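Local coordinates for acetylornithine aminotransferase (Aquifex aeolicus, PDB 2EH6), which catalyses the reversible, pyridoxal-phosphate-dependent transfer of an amino group between N(2)-acetyl-L-ornithine and 2-oxoglutarate, a step of arginine biosynthesis, at residues H82-G87 with N231-V236; K108-K113 with E204-L209. All blocks are in the same frame, centred on the assembly; numbering follows the deposited sequence.

Contact 1 (H82-G87 with N231-V236)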
loop_
_atom_site.group_PDB
_atom_site.type_symbol
_atom_site.label_atom_id
_atom_site.label_comp_id
_atom_site.label_asym_id
_atom_site.label_seq_id
_atom_site.Cartn_x
_atom_site.Cartn_y
_atom_site.Cartn_z
ATOM N N HIS A 82 14.424 -10.845 16.258
ATOM C CA HIS A 82 14.945 -11.893 15.388
ATOM C C HIS A 82 15.977 -11.392 14.387
ATOM O O HIS A 82 16.586 -12.190 13.679
ATOM C CB HIS A 82 13.810 -12.577 14.626
ATOM C CG HIS A 82 13.029 -13.555 15.447
ATOM N ND1 HIS A 82 12.209 -13.171 16.487
ATOM C CD2 HIS A 82 12.929 -14.902 15.366
ATOM C CE1 HIS A 82 11.635 -14.240 17.008
ATOM N NE2 HIS A 82 12.054 -15.304 16.346
ATOM N N PHE A 83 16.167 -10.078 14.319
ATOM C CA PHE A 83 17.135 -9.502 13.389
ATOM C C PHE A 83 18.551 -9.771 13.921
ATOM O O PHE A 83 18.739 -9.957 15.126
ATOM C CB PHE A 83 16.882 -7.997 13.240
ATOM C CG PHE A 83 17.497 -7.393 12.001
ATOM C CD1 PHE A 83 17.229 -7.927 10.743
ATOM C CD2 PHE A 83 18.319 -6.275 12.091
ATOM C CE1 PHE A 83 17.769 -7.360 9.590
ATOM C CE2 PHE A 83 18.866 -5.696 10.945
ATOM C CZ PHE A 83 18.592 -6.238 9.691
ATOM N N TRP A 84 19.540 -9.791 13.030
ATOM C CA TRP A 84 20.915 -10.077 13.438
ATOM C C TRP A 84 21.568 -9.013 14.320
ATOM O O TRP A 84 22.539 -9.297 15.016
ATOM C CB TRP A 84 21.799 -10.337 12.210
ATOM C CG TRP A 84 21.998 -9.151 11.319
ATOM C CD1 TRP A 84 21.147 -8.696 10.354
ATOM C CD2 TRP A 84 23.116 -8.251 11.325
ATOM N NE1 TRP A 84 21.664 -7.570 9.758
ATOM C CE2 TRP A 84 22.871 -7.275 10.335
ATOM C CE3 TRP A 84 24.301 -8.176 12.074
ATOM C CZ2 TRP A 84 23.768 -6.229 10.070
ATOM C CZ3 TRP A 84 25.195 -7.135 11.812
ATOM C CH2 TRP A 84 24.921 -6.176 10.816
ATOM N N THR A 85 21.052 -7.788 14.289
ATOM C CA THR A 85 21.614 -6.724 15.109
ATOM C C THR A 85 20.515 -5.763 15.541
ATOM O O THR A 85 19.340 -6.003 15.270
ATOM C CB THR A 85 22.715 -5.951 14.346
ATOM O OG1 THR A 85 23.355 -5.033 15.240
ATOM C CG2 THR A 85 22.121 -5.184 13.168
ATOM N N GLU A 86 20.892 -4.687 16.223
ATOM C CA GLU A 86 19.912 -3.705 16.677
ATOM C C GLU A 86 19.383 -2.945 15.470
ATOM O O GLU A 86 20.145 -2.572 14.576
ATOM C CB GLU A 86 20.549 -2.720 17.661
ATOM C CG GLU A 86 21.204 -3.363 18.868
ATOM C CD GLU A 86 20.285 -4.337 19.578
ATOM O OE1 GLU A 86 19.086 -4.022 19.744
ATOM O OE2 GLU A 86 20.767 -5.419 19.979
ATOM N N GLY A 87 18.077 -2.708 15.445
ATOM C CA GLY A 87 17.493 -2.004 14.320
ATOM C C GLY A 87 16.167 -1.352 14.631
ATOM O O GLY A 87 15.679 -1.404 15.759
ATOM N N ASN A 231 23.624 -16.830 7.325
ATOM C CA ASN A 231 24.238 -15.936 8.300
ATOM C C ASN A 231 24.607 -14.588 7.688
ATOM O O ASN A 231 25.673 -14.038 7.963
ATOM C CB ASN A 231 25.487 -16.590 8.902
ATOM C CG ASN A 231 25.161 -17.833 9.709
ATOM O OD1 ASN A 231 24.395 -17.776 10.673
ATOM N ND2 ASN A 231 25.738 -18.964 9.318
ATOM N N LEU A 232 23.721 -14.058 6.855
ATOM C CA LEU A 232 23.962 -12.769 6.218
ATOM C C LEU A 232 23.719 -11.644 7.215
ATOM O O LEU A 232 23.098 -11.854 8.257
ATOM C CB LEU A 232 23.038 -12.597 5.009
ATOM C CG LEU A 232 23.289 -13.569 3.861
ATOM C CD1 LEU A 232 22.143 -13.514 2.872
ATOM C CD2 LEU A 232 24.606 -13.228 3.194
ATOM N N LYS A 233 24.210 -10.452 6.892
ATOM C CA LYS A 233 24.042 -9.296 7.764
ATOM C C LYS A 233 23.554 -8.095 6.960
ATOM O O LYS A 233 24.275 -7.115 6.777
ATOM C CB LYS A 233 25.368 -8.964 8.455
ATOM C CG LYS A 233 25.882 -10.079 9.349
ATOM C CD LYS A 233 27.251 -9.741 9.922
ATOM C CE LYS A 233 27.719 -10.822 10.886
ATOM N NZ LYS A 233 27.719 -12.170 10.241
ATOM N N PRO A 234 22.308 -8.162 6.471
ATOM C CA PRO A 234 21.726 -7.075 5.681
ATOM C C PRO A 234 21.567 -5.760 6.436
ATOM O O PRO A 234 21.330 -5.737 7.646
ATOM C CB PRO A 234 20.383 -7.659 5.237
ATOM C CG PRO A 234 20.023 -8.574 6.379
ATOM C CD PRO A 234 21.339 -9.261 6.658
ATOM N N ASP A 235 21.708 -4.657 5.713
ATOM C CA ASP A 235 21.559 -3.341 6.306
ATOM C C ASP A 235 20.065 -3.020 6.375
ATOM O O ASP A 235 19.605 -2.322 7.278
ATOM C CB ASP A 235 22.296 -2.310 5.452
ATOM C CG ASP A 235 23.785 -2.612 5.343
ATOM O OD1 ASP A 235 24.492 -2.434 6.351
ATOM O OD2 ASP A 235 24.243 -3.039 4.264
ATOM N N VAL A 236 19.313 -3.545 5.412
ATOM C CA VAL A 236 17.869 -3.332 5.361
ATOM C C VAL A 236 17.164 -4.540 4.749
ATOM O O VAL A 236 17.679 -5.167 3.825
ATOM C CB VAL A 236 17.498 -2.105 4.487
ATOM C CG1 VAL A 236 15.997 -1.821 4.599
ATOM C CG2 VAL A 236 18.298 -0.881 4.908
#
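The indole of Trp84 lies against Lys233, with a different neighbour on each face. Over one face, CB of Lys233 sits 3.4 Å from the centroid of the six-membered ring, only 7° off the normal. This is a CH-pi contact. CG and CD of Lys233 continue past CE3 and CZ3 of Trp84, and the two side chains cross at about a right angle. The opposite face is covered by CG2 of Thr85. At the edge, in the ring plane, stands the carbonyl oxygen of Pro234. Trp84 NE1 donates to Pro234 O at 2.8 Å, with an N-H...O angle of 150°. The N-H meets a lone pair in the carbonyl plane. Trp84 CG lies between the backbone N and the carbonyl carbon (chi1 66°), which sets it 4.1 Å from Lys233 CA.

Phe83 stands next to it, and CD1 of Trp84 lies over the centre of one Phe83 face. The Phe83 ring also meets Pro234, with CZ 3.5 Å from Pro234 O and CE1 4.1 Å from Pro234 CG. CD of Pro234 lies 3.7 Å from Trp84 CD1. An alanine at Trp84 would probably leave Pro234 O without this N-H and open a gap between Lys233 and Thr85.

The contact joins the loop after helix 70-81 to the loop leading into strand 236-239, in the large domain of this class-III aminotransferase. Phe83 also packs on Leu253 of strand 250-255. The chemistry is largely apolar and aromatic. One directed hydrogen bond fixes how the indole is turned, and the aliphatic part of an exposed lysine lies over one of its faces.

Contact 2 (K108-K113 with E204-L209)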
loop_
_atom_site.group_PDB
_atom_site.type_symbol
_atom_site.label_atom_id
_atom_site.label_comp_id
_atom_site.label_asym_id
_atom_site.label_seq_id
_atom_site.Cartn_x
_atom_site.Cartn_y
_atom_site.Cartn_z
ATOM N N LYS A 108 18.884 8.372 1.007
ATOM C CA LYS A 108 19.034 9.441 1.984
ATOM C C LYS A 108 20.189 9.154 2.941
ATOM O O LYS A 108 20.884 10.075 3.384
ATOM C CB LYS A 108 17.743 9.653 2.774
ATOM C CG LYS A 108 17.825 10.842 3.705
ATOM C CD LYS A 108 16.470 11.308 4.172
ATOM C CE LYS A 108 16.606 12.537 5.050
ATOM N NZ LYS A 108 17.455 12.254 6.250
ATOM N N TYR A 109 20.401 7.877 3.241
ATOM C CA TYR A 109 21.481 7.470 4.131
ATOM C C TYR A 109 22.816 8.060 3.671
ATOM O O TYR A 109 23.522 8.709 4.450
ATOM C CB TYR A 109 21.591 5.947 4.157
ATOM C CG TYR A 109 22.791 5.431 4.917
ATOM C CD1 TYR A 109 22.888 5.590 6.297
ATOM C CD2 TYR A 109 23.828 4.776 4.256
ATOM C CE1 TYR A 109 23.987 5.104 7.004
ATOM C CE2 TYR A 109 24.935 4.287 4.952
ATOM C CZ TYR A 109 25.004 4.453 6.324
ATOM O OH TYR A 109 26.093 3.970 7.016
ATOM N N TRP A 110 23.152 7.829 2.405
ATOM C CA TRP A 110 24.403 8.321 1.838
ATOM C C TRP A 110 24.433 9.836 1.706
ATOM O O TRP A 110 25.498 10.446 1.787
ATOM C CB TRP A 110 24.665 7.659 0.482
ATOM C CG TRP A 110 24.952 6.193 0.596
ATOM C CD1 TRP A 110 24.220 5.169 0.065
ATOM C CD2 TRP A 110 26.043 5.583 1.299
ATOM N NE1 TRP A 110 24.787 3.960 0.394
ATOM C CE2 TRP A 110 25.907 4.185 1.149
ATOM C CE3 TRP A 110 27.125 6.083 2.040
ATOM C CZ2 TRP A 110 26.813 3.279 1.714
ATOM C CZ3 TRP A 110 28.027 5.179 2.603
ATOM C CH2 TRP A 110 27.864 3.794 2.435
ATOM N N ARG A 111 23.270 10.446 1.503
ATOM C CA ARG A 111 23.189 11.898 1.401
ATOM C C ARG A 111 23.496 12.518 2.758
ATOM O O ARG A 111 24.182 13.543 2.844
ATOM C CB ARG A 111 21.794 12.335 0.941
ATOM C CG ARG A 111 21.540 12.142 -0.543
ATOM C CD ARG A 111 22.215 13.230 -1.368
ATOM N NE ARG A 111 21.505 14.506 -1.293
ATOM C CZ ARG A 111 20.400 14.796 -1.979
ATOM N NH1 ARG A 111 19.869 13.901 -2.801
ATOM N NH2 ARG A 111 19.827 15.986 -1.848
ATOM N N ASP A 112 22.992 11.904 3.823
ATOM C CA ASP A 112 23.267 12.415 5.165
ATOM C C ASP A 112 24.760 12.353 5.495
ATOM O O ASP A 112 25.282 13.097 6.317
ATOM C CB ASP A 112 22.491 11.566 6.179
ATOM C CG ASP A 112 20.993 11.793 6.026
ATOM O OD1 ASP A 112 20.609 12.917 5.701
ATOM O OD2 ASP A 112 20.227 10.862 6.272
ATOM N N LYS A 113 25.441 11.387 4.845
ATOM C CA LYS A 113 26.863 11.176 5.120
ATOM C C LYS A 113 27.761 12.008 4.205
ATOM O O LYS A 113 28.981 11.912 4.228
ATOM C CB LYS A 113 27.163 9.694 4.915
ATOM C CG LYS A 113 26.578 8.820 6.027
ATOM C CD LYS A 113 27.380 7.533 6.228
ATOM C CE LYS A 113 26.923 6.750 7.463
ATOM N NZ LYS A 113 26.869 7.647 8.615
ATOM N N GLU A 204 33.343 -4.458 1.657
ATOM C CA GLU A 204 34.581 -3.906 1.094
ATOM C C GLU A 204 34.362 -2.696 0.166
ATOM O O GLU A 204 35.127 -1.743 0.154
ATOM C CB GLU A 204 35.328 -5.026 0.370
ATOM C CG GLU A 204 35.918 -6.041 1.348
ATOM C CD GLU A 204 36.776 -7.037 0.596
ATOM O OE1 GLU A 204 37.733 -6.623 -0.044
ATOM O OE2 GLU A 204 36.488 -8.232 0.673
ATOM N N LYS A 205 33.300 -2.765 -0.666
ATOM C CA LYS A 205 33.006 -1.628 -1.553
ATOM C C LYS A 205 32.225 -0.520 -0.832
ATOM O O LYS A 205 31.968 0.556 -1.365
ATOM C CB LYS A 205 32.191 -2.137 -2.751
ATOM C CG LYS A 205 33.050 -2.868 -3.782
ATOM C CD LYS A 205 34.124 -1.966 -4.390
ATOM C CE LYS A 205 34.876 -2.651 -5.537
ATOM N NZ LYS A 205 35.494 -3.887 -5.058
ATOM N N ASP A 206 31.813 -0.834 0.414
ATOM C CA ASP A 206 30.996 0.100 1.203
ATOM C C ASP A 206 29.640 0.389 0.542
ATOM O O ASP A 206 29.247 1.524 0.295
ATOM C CB ASP A 206 31.775 1.401 1.426
ATOM C CG ASP A 206 31.259 2.099 2.684
ATOM O OD1 ASP A 206 31.113 1.418 3.702
ATOM O OD2 ASP A 206 31.035 3.307 2.642
ATOM N N VAL A 207 28.935 -0.717 0.228
ATOM C CA VAL A 207 27.608 -0.611 -0.372
ATOM C C VAL A 207 26.559 -1.323 0.486
ATOM O O VAL A 207 26.791 -2.396 1.028
ATOM C CB VAL A 207 27.665 -1.271 -1.751
ATOM C CG1 VAL A 207 26.253 -1.433 -2.311
ATOM C CG2 VAL A 207 28.491 -0.425 -2.702
ATOM N N LEU A 208 25.383 -0.713 0.617
ATOM C CA LEU A 208 24.316 -1.288 1.428
ATOM C C LEU A 208 23.722 -2.549 0.822
ATOM O O LEU A 208 23.514 -2.634 -0.388
ATOM C CB LEU A 208 23.194 -0.266 1.644
ATOM C CG LEU A 208 23.509 1.019 2.413
ATOM C CD1 LEU A 208 22.249 1.880 2.500
ATOM C CD2 LEU A 208 24.021 0.677 3.805
ATOM N N LEU A 209 23.457 -3.530 1.677
ATOM C CA LEU A 209 22.854 -4.785 1.252
ATOM C C LEU A 209 21.386 -4.727 1.665
ATOM O O LEU A 209 21.066 -4.635 2.851
ATOM C CB LEU A 209 23.541 -5.977 1.927
ATOM C CG LEU A 209 22.922 -7.355 1.664
ATOM C CD1 LEU A 209 22.889 -7.630 0.172
ATOM C CD2 LEU A 209 23.711 -8.426 2.396
#
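Trp110 and Tyr109 reach from the last turns of helix 95-112 to Asp206 and Leu208. The site lies in the large domain of the PLP-dependent aminotransferase fold, where helices flank a mixed sheet. Segment 204-209 turns from the end of helix 192-205 into strand 208-212 of that sheet. Asp206 leaves the helix with positive phi (62°).

The apolar contacts centre on Leu208. Its CD1 lies 3.7 Å from CD2 of Tyr109, and its CD2 meets Tyr109 CE2. CG of Leu208 is 4.1 Å from Trp110 CZ2, as the two side chains slide past each other in opposite directions. CD2 of Tyr109 sits over the centre of one Trp110 face, while CZ2 of Trp110 lies at the Tyr109 edge.

No hydrogen bond crosses between the segments. The indole N-H of Trp110 is instead taken by the carbonyl oxygen of Ala174 in strand 173-178. Lys117 makes a cation-pi contact with Trp110.

Within the helix, Lys108 NZ forms a salt bridge with Asp112 OD2 at 3.1 Å, on the syn lone pair. Asp206 CG is anti to its backbone N (chi1 -155°), which brings it 3.8 Å from Trp110 CH2, with the carboxylate plane turned 72° from the indole. Asp206 OD2 has long, weak ion pairs with Lys115 and Lys117. Its 3.2 Å approach to Trp110 CH2 is a carbon-oxygen contact. The backbone oxygen of Asp206 lies 3.3 Å from Trp110 CZ2.

Contacts 1 and 2 have centres 16 Å apart, and contact 2 is nested along the chain inside the loop closed by contact 1. They meet where strands 208-212 and 236-239 run side by side in the same sheet. OD2 of Asp235 is 2.7 Å from Leu209 N, a probable hydrogen bond. Val236 N probably bonds to Leu209 O at 3.3 Å. Strand 208-212 ends at Asp212, a residue of the cofactor pocket. Neither contact touches the cofactor. The side chain of Pro234 in contact 1 is about 14 Å from bound pyridoxal phosphate and about 6 Å from that of Glu213, which is inferred to bind the cofactor. Contact 2 lies away from the annotated sites.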